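Local structure of tetracycline repressor protein class G (Acinetobacter baumannii, 6RX9) at the interface of chains A and B. The protein represses the tetracycline resistance gene tetA by binding its operator DNA through a helix-turn-helix and binds it less tightly once tetracycline is bound. Residues are numbered along the deposited sequence; one frame, centred on the assembly and turned at random. Chains: chain A/B, Tetracycline repressor protein class G.

The interface of chains A and B. Residues chain A 175-176, 179; chain B 117, 128, 131-132.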
loop_
_atom_site.group_PDB
_atom_site.type_symbol
_atom_site.label_atom_id
_atom_site.label_comp_id
_atom_site.label_asym_id
_atom_site.label_seq_id
_atom_site.Cartn_x
_atom_site.Cartn_y
_atom_site.Cartn_z
ATOM N N LEU A 175 -15.202 10.990 -19.610
ATOM C CA LEU A 175 -14.965 11.006 -18.138
ATOM C C LEU A 175 -13.542 10.510 -17.852
ATOM O O LEU A 175 -12.789 11.232 -17.167
ATOM C CB LEU A 175 -16.004 10.123 -17.436
ATOM C CG LEU A 175 -15.762 9.870 -15.946
ATOM C CD1 LEU A 175 -15.699 11.176 -15.170
ATOM C CD2 LEU A 175 -16.831 8.959 -15.365
ATOM N N PHE A 176 -13.195 9.327 -18.370
ATOM C CA PHE A 176 -11.897 8.635 -18.140
ATOM C C PHE A 176 -10.745 9.442 -18.754
ATOM O O PHE A 176 -9.655 9.463 -18.150
ATOM C CB PHE A 176 -11.952 7.201 -18.677
ATOM C CG PHE A 176 -12.460 6.175 -17.694
ATOM C CD1 PHE A 176 -13.382 6.511 -16.711
ATOM C CD2 PHE A 176 -12.022 4.861 -17.760
ATOM C CE1 PHE A 176 -13.839 5.562 -15.810
ATOM C CE2 PHE A 176 -12.486 3.911 -16.861
ATOM C CZ PHE A 176 -13.392 4.263 -15.888
ATOM N N LEU A 179 -10.054 12.616 -16.308
ATOM C CA LEU A 179 -9.428 12.158 -15.035
ATOM C C LEU A 179 -7.907 12.058 -15.202
ATOM O O LEU A 179 -7.184 12.689 -14.402
ATOM C CB LEU A 179 -10.019 10.799 -14.640
ATOM C CG LEU A 179 -11.428 10.836 -14.050
ATOM C CD1 LEU A 179 -12.056 9.451 -14.059
ATOM C CD2 LEU A 179 -11.412 11.405 -12.639
ATOM N N ILE B 117 -19.842 2.838 -11.210
ATOM C CA ILE B 117 -19.861 4.326 -11.334
ATOM C C ILE B 117 -21.315 4.802 -11.480
ATOM O O ILE B 117 -21.682 5.766 -10.783
ATOM C CB ILE B 117 -18.959 4.798 -12.495
ATOM C CG1 ILE B 117 -17.480 4.550 -12.185
ATOM C CG2 ILE B 117 -19.218 6.259 -12.837
ATOM C CD1 ILE B 117 -16.588 4.515 -13.406
ATOM N N LYS B 128 -16.631 12.130 -11.246
ATOM C CA LYS B 128 -15.178 12.073 -10.918
ATOM C C LYS B 128 -15.008 11.540 -9.491
ATOM O O LYS B 128 -14.102 10.719 -9.270
ATOM C CB LYS B 128 -14.518 13.448 -11.052
ATOM C CG LYS B 128 -14.457 14.005 -12.468
ATOM C CD LYS B 128 -13.284 14.937 -12.712
ATOM C CE LYS B 128 -13.290 16.163 -11.825
ATOM N NZ LYS B 128 -12.222 17.116 -12.212
ATOM N N VAL B 131 -15.373 7.732 -9.106
ATOM C CA VAL B 131 -14.109 7.049 -9.516
ATOM C C VAL B 131 -13.083 7.216 -8.388
ATOM O O VAL B 131 -12.451 6.209 -8.014
ATOM C CB VAL B 131 -13.578 7.579 -10.862
ATOM C CG1 VAL B 131 -12.204 7.008 -11.190
ATOM C CG2 VAL B 131 -14.556 7.305 -11.997
ATOM N N TRP B 132 -12.931 8.434 -7.863
ATOM C CA TRP B 132 -11.948 8.749 -6.791
ATOM C C TRP B 132 -12.258 7.923 -5.537
ATOM O O TRP B 132 -11.305 7.436 -4.911
ATOM C CB TRP B 132 -11.912 10.252 -6.488
ATOM C CG TRP B 132 -11.385 11.104 -7.602
ATOM C CD1 TRP B 132 -10.655 10.703 -8.685
ATOM C CD2 TRP B 132 -11.524 12.530 -7.725
ATOM N NE1 TRP B 132 -10.348 11.776 -9.477
ATOM C CE2 TRP B 132 -10.864 12.910 -8.913
ATOM C CE3 TRP B 132 -12.146 13.518 -6.952
ATOM C CZ2 TRP B 132 -10.812 14.236 -9.341
ATOM C CZ3 TRP B 132 -12.097 14.827 -7.378
ATOM C CH2 TRP B 132 -11.442 15.177 -8.560
HETATM O O HOH W 1 -8.185 12.759 -11.668
#
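A:Leu179 points its forked tip at helix 127-153 of chain B and meets B:Lys128, B:Val131 and B:Trp132, residues on one side of that helix. From CB, CG stands opposite the leucine's own carbonyl carbon (chi1 -76°), and the two methyls beyond it carry the contact. CD1 reaches tip to tip toward B:Val131, 3.8 Å from its CG1, and lies almost as near its CG2, facing the fork of the valine. CD2 comes in at a slant beside the indole nitrogen of B:Trp132, 3.4 Å from NE1 and raised above the ring plane. The same methyl lies against the aliphatic stem of B:Lys128, whose CB, CG and CD run past the leucine in the opposite direction; CD of B:Lys128 is 4.0 Å from CD2 of A:Leu179. The hydrocarbon part of the lysine serves as packing surface, while its amine is carried on beyond the leucine. One turn back on helix 170-182, A:Leu175 sets CG anti to its backbone N (chi1 171°) and brings CD1 near CG of B:Lys128. A:Phe176 adds the rim of its ring: A:Phe176 CE1 is 3.8 Å from B:Ile117 CD1, the end methyl, on helix 110-122. The patch is thus mainly apolar packing of helix against helix, part of the two-fold interface that joins the two repressor subunits, and it recurs with the chains exchanged. Over the same face of the B:Trp132 indole that CD2 approaches, toward the rim, the backbone O of B:Lys128 sits 3.2 Å above the plane. A water bridges the chains beside this packing, 2.9 Å from the backbone O of A:Leu179. The N-H at NE1 of B:Trp132 meets this water along a bent line, 146° at the hydrogen.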